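Long-range contact in protein LigF (Sphingobium sp. SYK-6, PDB 4XT0), which cleaves beta-aryl ether bonds of lignin stereospecifically, as a glutathione-binding beta-etherase of the glutathione S-transferase superfamily: residues Trp119-Met130 and Gln148-Phe159. Sequence-based numbering, arbitrary orientation.
With GSH (glutathione), chain B.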
ATOM      1  N   TRP A 119       2.294 -18.328  -5.970  1.00 47.31           N
ATOM      2  CA  TRP A 119       1.344 -18.660  -7.037  1.00 43.99           C
ATOM      3  C   TRP A 119       1.968 -19.565  -8.098  1.00 54.03           C
ATOM      4  O   TRP A 119       1.296 -20.428  -8.671  1.00 57.09           O
ATOM      5  CB  TRP A 119       0.799 -17.389  -7.700  1.00 45.62           C
ATOM      6  CG  TRP A 119      -0.316 -16.736  -6.930  1.00 57.86           C
ATOM      7  CD1 TRP A 119      -0.194 -15.815  -5.924  1.00 62.98           C
ATOM      8  CD2 TRP A 119      -1.724 -16.959  -7.095  1.00 57.89           C
ATOM      9  NE1 TRP A 119      -1.435 -15.452  -5.460  1.00 61.33           N
ATOM     10  CE2 TRP A 119      -2.390 -16.139  -6.161  1.00 58.12           C
ATOM     11  CE3 TRP A 119      -2.482 -17.767  -7.946  1.00 59.11           C
ATOM     12  CZ2 TRP A 119      -3.780 -16.107  -6.052  1.00 56.64           C
ATOM     13  CZ3 TRP A 119      -3.860 -17.732  -7.835  1.00 62.52           C
ATOM     14  CH2 TRP A 119      -4.494 -16.908  -6.896  1.00 60.59           C
ATOM     15  N   ALA A 120       3.254 -19.365  -8.361  1.00 55.31           N
ATOM     16  CA  ALA A 120       3.940 -20.126  -9.395  1.00 55.13           C
ATOM     17  C   ALA A 120       4.158 -21.581  -8.974  1.00 58.68           C
ATOM     18  O   ALA A 120       3.953 -22.496  -9.766  1.00 62.21           O
ATOM     19  CB  ALA A 120       5.272 -19.466  -9.743  1.00 44.57           C
ATOM     20  N   PHE A 121       4.551 -21.790  -7.721  1.00 59.43           N
ATOM     21  CA  PHE A 121       4.962 -23.119  -7.273  1.00 63.72           C
ATOM     22  C   PHE A 121       4.071 -23.719  -6.177  1.00 68.35           C
ATOM     23  O   PHE A 121       4.035 -24.939  -6.005  1.00 72.30           O
ATOM     24  CB  PHE A 121       6.404 -23.068  -6.764  1.00 55.69           C
ATOM     25  CG  PHE A 121       7.376 -22.466  -7.735  1.00 55.41           C
ATOM     26  CD1 PHE A 121       7.356 -22.821  -9.072  1.00 65.85           C
ATOM     27  CD2 PHE A 121       8.312 -21.537  -7.309  1.00 53.64           C
ATOM     28  CE1 PHE A 121       8.260 -22.266  -9.964  1.00 67.53           C
ATOM     29  CE2 PHE A 121       9.210 -20.975  -8.194  1.00 46.87           C
ATOM     30  CZ  PHE A 121       9.184 -21.337  -9.522  1.00 57.93           C
ATOM     31  N   GLY A 122       3.357 -22.868  -5.442  1.00 62.87           N
ATOM     32  CA  GLY A 122       2.709 -23.279  -4.206  1.00 61.12           C
ATOM     33  C   GLY A 122       1.326 -23.921  -4.236  1.00 71.56           C
ATOM     34  O   GLY A 122       1.046 -24.793  -3.412  1.00 81.10           O
ATOM     35  N   ILE A 123       0.451 -23.497  -5.148  1.00 66.63           N
ATOM     36  CA  ILE A 123      -0.921 -24.020  -5.170  1.00 61.21           C
ATOM     37  C   ILE A 123      -1.209 -24.815  -6.446  1.00 64.51           C
ATOM     38  O   ILE A 123      -2.328 -24.806  -6.971  1.00 58.06           O
ATOM     39  CB  ILE A 123      -1.972 -22.887  -5.019  1.00 60.50           C
ATOM     40  CG1 ILE A 123      -1.820 -21.832  -6.116  1.00 62.39           C
ATOM     41  CG2 ILE A 123      -1.860 -22.223  -3.646  1.00 55.77           C
ATOM     42  CD1 ILE A 123      -2.804 -20.688  -5.979  1.00 62.64           C
ATOM     43  N   LYS A 124      -0.192 -25.529  -6.915  1.00 71.62           N
ATOM     44  CA  LYS A 124      -0.268 -26.283  -8.157  1.00 69.02           C
ATOM     45  C   LYS A 124      -1.424 -27.282  -8.169  1.00 66.30           C
ATOM     46  O   LYS A 124      -2.041 -27.505  -9.214  1.00 61.30           O
ATOM     47  CB  LYS A 124       1.055 -27.016  -8.402  1.00 73.46           C
ATOM     48  CG  LYS A 124       1.568 -26.902  -9.824  1.00 76.37           C
ATOM     49  CD  LYS A 124       1.776 -25.447 -10.206  1.00 73.21           C
ATOM     50  CE  LYS A 124       2.345 -25.328 -11.606  1.00 76.55           C
ATOM     51  NZ  LYS A 124       1.513 -26.068 -12.585  1.00 84.23           N
ATOM     52  N   ALA A 125      -1.717 -27.871  -7.009  1.00 69.72           N
ATOM     53  CA  ALA A 125      -2.745 -28.914  -6.903  1.00 75.64           C
ATOM     54  C   ALA A 125      -4.151 -28.341  -7.014  1.00 71.77           C
ATOM     55  O   ALA A 125      -4.992 -28.870  -7.751  1.00 67.95           O
ATOM     56  CB  ALA A 125      -2.602 -29.676  -5.602  1.00 75.99           C
ATOM     57  N   ILE A 126      -4.408 -27.269  -6.267  1.00 60.51           N
ATOM     58  CA  ILE A 126      -5.663 -26.546  -6.395  1.00 61.54           C
ATOM     59  C   ILE A 126      -5.780 -26.018  -7.820  1.00 60.80           C
ATOM     60  O   ILE A 126      -6.802 -26.207  -8.480  1.00 55.98           O
ATOM     61  CB  ILE A 126      -5.765 -25.374  -5.394  1.00 59.04           C
ATOM     62  CG1 ILE A 126      -5.549 -25.862  -3.957  1.00 57.70           C
ATOM     63  CG2 ILE A 126      -7.112 -24.678  -5.519  1.00 55.88           C
ATOM     64  CD1 ILE A 126      -5.452 -24.715  -2.935  1.00 51.58           C
ATOM     65  N   ALA A 127      -4.707 -25.389  -8.293  1.00 59.75           N
ATOM     66  CA  ALA A 127      -4.667 -24.785  -9.624  1.00 63.31           C
ATOM     67  C   ALA A 127      -4.991 -25.765 -10.749  1.00 67.34           C
ATOM     68  O   ALA A 127      -5.382 -25.346 -11.836  1.00 65.92           O
ATOM     69  CB  ALA A 127      -3.300 -24.156  -9.875  1.00 59.59           C
ATOM     70  N   GLN A 128      -4.832 -27.061 -10.493  1.00 70.62           N
ATOM     71  CA  GLN A 128      -4.985 -28.066 -11.542  1.00 78.89           C
ATOM     72  C   GLN A 128      -6.089 -29.085 -11.254  1.00 79.92           C
ATOM     73  O   GLN A 128      -6.271 -30.033 -12.018  1.00 72.56           O
ATOM     74  CB  GLN A 128      -3.650 -28.784 -11.763  1.00 86.12           C
ATOM     75  CG  GLN A 128      -2.552 -27.870 -12.309  1.00 90.77           C
ATOM     76  CD  GLN A 128      -1.185 -28.527 -12.336  1.00 93.11           C
ATOM     77  OE1 GLN A 128      -0.186 -27.893 -12.677  1.00 92.40           O
ATOM     78  NE2 GLN A 128      -1.134 -29.804 -11.974  1.00 93.59           N
ATOM     79  N   LYS A 129      -6.824 -28.873 -10.162  1.00 88.00           N
ATOM     80  CA  LYS A 129      -7.937 -29.743  -9.770  1.00 94.62           C
ATOM     81  C   LYS A 129      -8.900 -30.016 -10.918  1.00 95.22           C
ATOM     82  O   LYS A 129      -9.092 -31.160 -11.336  1.00 99.95           O
ATOM     83  CB  LYS A 129      -8.722 -29.125  -8.606  1.00 98.04           C
ATOM     84  CG  LYS A 129      -8.025 -29.169  -7.259  1.00 99.01           C
ATOM     85  CD  LYS A 129      -7.681 -30.597  -6.846  1.00104.68           C
ATOM     86  CE  LYS A 129      -8.928 -31.418  -6.537  1.00106.47           C
ATOM     87  NZ  LYS A 129      -8.583 -32.783  -6.051  1.00106.07           N
ATOM     88  N   MET A 130      -9.500 -28.944 -11.422  1.00 87.82           N
ATOM     89  CA  MET A 130     -10.541 -29.036 -12.435  1.00 84.42           C
ATOM     90  C   MET A 130      -9.988 -29.348 -13.822  1.00 82.54           C
ATOM     91  O   MET A 130      -8.796 -29.179 -14.080  1.00 77.82           O
ATOM     92  CB  MET A 130     -11.336 -27.729 -12.467  1.00 80.32           C
ATOM     93  CG  MET A 130     -12.032 -27.414 -11.157  1.00 75.86           C
ATOM     94  SD  MET A 130     -12.290 -25.653 -10.911  1.00 73.96           S
ATOM     95  CE  MET A 130     -10.592 -25.104 -10.760  1.00 72.76           C
ATOM     96  N   GLN A 148      -6.360 -11.214 -10.589  1.00 56.01           N
ATOM     97  CA  GLN A 148      -6.406 -12.542  -9.971  1.00 48.68           C
ATOM     98  C   GLN A 148      -6.782 -13.625 -10.986  1.00 60.55           C
ATOM     99  O   GLN A 148      -6.385 -14.780 -10.841  1.00 63.19           O
ATOM    100  CB  GLN A 148      -7.392 -12.561  -8.794  1.00 40.31           C
ATOM    101  CG  GLN A 148      -7.064 -11.559  -7.685  1.00 38.79           C
ATOM    102  CD  GLN A 148      -5.671 -11.763  -7.111  1.00 54.53           C
ATOM    103  OE1 GLN A 148      -4.885 -10.819  -7.016  1.00 61.68           O
ATOM    104  NE2 GLN A 148      -5.365 -12.999  -6.712  1.00 52.74           N
ATOM    105  N   GLN A 149      -7.553 -13.255 -12.004  1.00 60.52           N
ATOM    106  CA  GLN A 149      -7.863 -14.187 -13.082  1.00 66.93           C
ATOM    107  C   GLN A 149      -6.576 -14.622 -13.767  1.00 69.79           C
ATOM    108  O   GLN A 149      -6.383 -15.805 -14.064  1.00 71.73           O
ATOM    109  CB  GLN A 149      -8.822 -13.555 -14.094  1.00 56.10           C
ATOM    110  CG  GLN A 149     -10.249 -13.465 -13.610  1.00 56.19           C
ATOM    111  CD  GLN A 149     -11.070 -12.526 -14.447  1.00 71.91           C
ATOM    112  OE1 GLN A 149     -10.553 -11.535 -14.965  1.00 79.27           O
ATOM    113  NE2 GLN A 149     -12.360 -12.828 -14.598  1.00 62.87           N
ATOM    114  N   LEU A 150      -5.695 -13.655 -13.996  1.00 66.89           N
ATOM    115  CA  LEU A 150      -4.430 -13.904 -14.667  1.00 67.94           C
ATOM    116  C   LEU A 150      -3.481 -14.716 -13.777  1.00 63.18           C
ATOM    117  O   LEU A 150      -2.769 -15.613 -14.254  1.00 56.77           O
ATOM    118  CB  LEU A 150      -3.785 -12.576 -15.075  1.00 67.13           C
ATOM    119  CG  LEU A 150      -2.581 -12.673 -16.010  1.00 63.76           C
ATOM    120  CD1 LEU A 150      -2.863 -13.669 -17.132  1.00 61.38           C
ATOM    121  CD2 LEU A 150      -2.238 -11.307 -16.570  1.00 61.32           C
ATOM    122  N   LYS A 151      -3.483 -14.406 -12.483  1.00 48.35           N
ATOM    123  CA  LYS A 151      -2.666 -15.150 -11.524  1.00 55.99           C
ATOM    124  C   LYS A 151      -3.051 -16.633 -11.472  1.00 57.21           C
ATOM    125  O   LYS A 151      -2.177 -17.500 -11.458  1.00 59.00           O
ATOM    126  CB  LYS A 151      -2.777 -14.534 -10.129  1.00 54.09           C
ATOM    127  CG  LYS A 151      -1.488 -13.898  -9.642  1.00 54.49           C
ATOM    128  CD  LYS A 151      -1.715 -13.151  -8.347  1.00 56.98           C
ATOM    129  CE  LYS A 151      -2.352 -11.790  -8.590  1.00 68.52           C
ATOM    130  NZ  LYS A 151      -1.361 -10.757  -9.015  1.00 75.75           N
ATOM    131  N   TRP A 152      -4.353 -16.917 -11.449  1.00 51.16           N
ATOM    132  CA  TRP A 152      -4.838 -18.297 -11.452  1.00 58.90           C
ATOM    133  C   TRP A 152      -4.404 -19.027 -12.729  1.00 64.37           C
ATOM    134  O   TRP A 152      -3.969 -20.180 -12.670  1.00 66.42           O
ATOM    135  CB  TRP A 152      -6.371 -18.347 -11.299  1.00 56.70           C
ATOM    136  CG  TRP A 152      -6.832 -18.306  -9.865  1.00 48.44           C
ATOM    137  CD1 TRP A 152      -7.483 -17.277  -9.235  1.00 48.96           C
ATOM    138  CD2 TRP A 152      -6.641 -19.326  -8.875  1.00 47.17           C
ATOM    139  NE1 TRP A 152      -7.716 -17.599  -7.916  1.00 46.67           N
ATOM    140  CE2 TRP A 152      -7.207 -18.850  -7.669  1.00 50.52           C
ATOM    141  CE3 TRP A 152      -6.044 -20.592  -8.887  1.00 60.83           C
ATOM    142  CZ2 TRP A 152      -7.197 -19.602  -6.492  1.00 44.26           C
ATOM    143  CZ3 TRP A 152      -6.035 -21.339  -7.714  1.00 60.53           C
ATOM    144  CH2 TRP A 152      -6.609 -20.841  -6.534  1.00 52.15           C
ATOM    145  N   ARG A 153      -4.512 -18.346 -13.871  1.00 65.32           N
ATOM    146  CA  ARG A 153      -4.115 -18.916 -15.159  1.00 66.35           C
ATOM    147  C   ARG A 153      -2.630 -19.259 -15.185  1.00 61.77           C
ATOM    148  O   ARG A 153      -2.231 -20.307 -15.690  1.00 62.53           O
ATOM    149  CB  ARG A 153      -4.449 -17.950 -16.301  1.00 64.69           C
ATOM    150  CG  ARG A 153      -5.936 -17.788 -16.540  1.00 68.64           C
ATOM    151  CD  ARG A 153      -6.223 -17.001 -17.805  1.00 76.22           C
ATOM    152  NE  ARG A 153      -7.650 -17.002 -18.127  1.00 81.29           N
ATOM    153  CZ  ARG A 153      -8.529 -16.149 -17.611  1.00 75.04           C
ATOM    154  NH1 ARG A 153      -8.121 -15.227 -16.751  1.00 70.56           N
ATOM    155  NH2 ARG A 153      -9.812 -16.217 -17.954  1.00 74.71           N
ATOM    156  N   ARG A 154      -1.824 -18.361 -14.630  1.00 58.56           N
ATOM    157  CA  ARG A 154      -0.380 -18.541 -14.572  1.00 64.29           C
ATOM    158  C   ARG A 154       0.026 -19.569 -13.508  1.00 65.26           C
ATOM    159  O   ARG A 154       1.065 -20.222 -13.634  1.00 62.20           O
ATOM    160  CB  ARG A 154       0.299 -17.192 -14.317  1.00 61.61           C
ATOM    161  CG  ARG A 154       0.161 -16.217 -15.484  1.00 62.78           C
ATOM    162  CD  ARG A 154       0.753 -14.840 -15.158  1.00 62.85           C
ATOM    163  NE  ARG A 154       1.024 -14.078 -16.377  1.00 67.28           N
ATOM    164  CZ  ARG A 154       1.270 -12.772 -16.417  1.00 68.31           C
ATOM    165  NH1 ARG A 154       1.271 -12.056 -15.300  1.00 67.36           N
ATOM    166  NH2 ARG A 154       1.502 -12.177 -17.580  1.00 68.76           N
ATOM    167  N   ALA A 155      -0.798 -19.718 -12.471  1.00 62.75           N
ATOM    168  CA  ALA A 155      -0.589 -20.765 -11.462  1.00 61.93           C
ATOM    169  C   ALA A 155      -0.748 -22.168 -12.055  1.00 67.36           C
ATOM    170  O   ALA A 155      -0.015 -23.094 -11.700  1.00 69.74           O
ATOM    171  CB  ALA A 155      -1.552 -20.580 -10.297  1.00 55.00           C
ATOM    172  N   ARG A 156      -1.717 -22.314 -12.954  1.00 67.20           N
ATOM    173  CA  ARG A 156      -2.002 -23.598 -13.588  1.00 72.11           C
ATOM    174  C   ARG A 156      -1.125 -23.827 -14.820  1.00 76.49           C
ATOM    175  O   ARG A 156      -0.732 -24.962 -15.103  1.00 81.87           O
ATOM    176  CB  ARG A 156      -3.489 -23.682 -13.971  1.00 63.03           C
ATOM    177  CG  ARG A 156      -3.908 -24.962 -14.704  1.00 70.12           C
ATOM    178  CD  ARG A 156      -5.316 -24.820 -15.290  1.00 71.82           C
ATOM    179  NE  ARG A 156      -5.773 -26.003 -16.015  1.00 78.67           N
ATOM    180  CZ  ARG A 156      -6.585 -26.925 -15.506  1.00 80.97           C
ATOM    181  NH1 ARG A 156      -6.952 -27.970 -16.237  1.00 79.67           N
ATOM    182  NH2 ARG A 156      -7.030 -26.804 -14.261  1.00 75.94           N
ATOM    183  N   ASN A 157      -0.799 -22.752 -15.535  1.00 77.68           N
ATOM    184  CA  ASN A 157      -0.164 -22.871 -16.849  1.00 89.65           C
ATOM    185  C   ASN A 157       1.288 -22.381 -16.915  1.00 83.20           C
ATOM    186  O   ASN A 157       2.049 -22.818 -17.778  1.00 84.95           O
ATOM    187  CB  ASN A 157      -0.998 -22.121 -17.893  1.00 98.95           C
ATOM    188  CG  ASN A 157      -2.413 -22.663 -18.014  1.00101.14           C
ATOM    189  OD1 ASN A 157      -3.384 -21.903 -17.960  1.00105.05           O
ATOM    190  ND2 ASN A 157      -2.537 -23.978 -18.185  1.00 91.49           N
ATOM    191  N   GLY A 158       1.667 -21.462 -16.028  1.00 73.86           N
ATOM    192  CA  GLY A 158       3.044 -20.997 -15.968  1.00 69.47           C
ATOM    193  C   GLY A 158       3.269 -19.490 -15.965  1.00 68.99           C
ATOM    194  O   GLY A 158       2.630 -18.751 -16.717  1.00 69.01           O
ATOM    195  N   PHE A 159       4.186 -19.048 -15.103  1.00 64.88           N
ATOM    196  CA  PHE A 159       4.665 -17.664 -15.081  1.00 67.11           C
ATOM    197  C   PHE A 159       5.879 -17.519 -15.990  1.00 65.54           C
ATOM    198  O   PHE A 159       6.702 -18.427 -16.057  1.00 58.97           O
ATOM    199  CB  PHE A 159       5.054 -17.232 -13.658  1.00 65.51           C
ATOM    200  CG  PHE A 159       3.890 -17.052 -12.724  1.00 64.12           C
ATOM    201  CD1 PHE A 159       3.154 -18.142 -12.283  1.00 66.66           C
ATOM    202  CD2 PHE A 159       3.553 -15.791 -12.259  1.00 58.97           C
ATOM    203  CE1 PHE A 159       2.088 -17.973 -11.416  1.00 64.06           C
ATOM    204  CE2 PHE A 159       2.493 -15.616 -11.396  1.00 59.89           C
ATOM    205  CZ  PHE A 159       1.759 -16.710 -10.974  1.00 60.83           C
TER
HETATM  206  N1  GSH B 301      -5.160  -6.462  -0.334  1.00 25.30           N
HETATM  207  CA1 GSH B 301      -5.851  -7.635   0.220  1.00 26.35           C
HETATM  208  C1  GSH B 301      -5.609  -7.792   1.718  1.00 21.68           C
HETATM  209  O11 GSH B 301      -6.486  -8.238   2.433  1.00 22.48           O
HETATM  210  O12 GSH B 301      -4.431  -7.464   2.271  1.00 25.24           O
HETATM  211  CB1 GSH B 301      -5.338  -8.888  -0.517  1.00 19.83           C
HETATM  212  CG1 GSH B 301      -6.169 -10.085  -0.065  1.00 21.53           C
HETATM  213  CD1 GSH B 301      -5.620 -11.358  -0.681  1.00 26.25           C
HETATM  214  OE1 GSH B 301      -4.771 -11.301  -1.549  1.00 24.19           O
HETATM  215  N2  GSH B 301      -6.084 -12.549  -0.252  1.00 22.73           N
HETATM  216  CA2 GSH B 301      -5.577 -13.804  -0.830  1.00 27.90           C
HETATM  217  C2  GSH B 301      -6.720 -14.537  -1.500  1.00 26.11           C
HETATM  218  O2  GSH B 301      -7.862 -14.328  -1.131  1.00 20.92           O
HETATM  219  CB2 GSH B 301      -5.044 -14.702   0.295  1.00 31.67           C
HETATM  220  SG2 GSH B 301      -3.496 -14.064   1.014  1.00 35.96           S
HETATM  221  N3  GSH B 301      -6.487 -15.438  -2.498  1.00 31.94           N
HETATM  222  CA3 GSH B 301      -7.628 -16.153  -3.096  1.00 38.10           C
HETATM  223  C3  GSH B 301      -7.956 -15.722  -4.510  1.00 41.19           C
HETATM  224  O31 GSH B 301      -8.630 -16.454  -5.201  1.00 44.17           O
HETATM  225  O32 GSH B 301      -7.523 -14.545  -5.005  1.00 31.62           O
HETATM  226  O   HOH W   1      -3.192 -12.807  -4.911  1.00 40.18           O
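The carbonyl oxygen of Met130 is gripped by two nitrogens of one guanidinium: Arg156 NH2 lies 3.0 Å and Arg156 NH1 3.1 Å from Met130 O, which sits in the plane of the group. In the all-helical C-terminal domain of this glutathione S-transferase fold, the bonds tie the turn that follows helix 124-128 to Arg156 on helix 146-157; the short, weakly bonded helix 124-128 crosses the 148-157 part of that helix at -106°. With CG anti to the backbone N (chi1 177°) and the chain extended as far as NE, Arg156 runs past Ala127, and its NH2 also bonds to Ala127 O at 3.3 Å. Asp132 completes the site with a salt bridge to NH1. Were Arg156 replaced by an alanine, Asp132 would probably lose this charge partner, and the carbonyls of Ala127 and Met130 these N-H donors.

Toward the glutathione pocket, aromatic packing takes over. Trp119 fits as a knob among Gln148, Lys151, Trp152 and Ala155, and its six-membered ring drives an edge into the face of Trp152 in a T-shaped pair, planes at 84°. Lys151 CD rests over one face of the Trp119 indole, a CH-pi contact 3.7 Å from the five-membered-ring centroid, while Ile123 CD1 lies against the opposite face. The same methyl reaches Trp152 CZ3, and Ala127 backs that rim. The flanking groups probably help fix the Trp152 indole, whose N-H points to the ligand's glycine carboxylate, which Gln148 NE2 also meets through a weak bond: Trp152 NE1 donates to glutathione O31 at 3.1 Å.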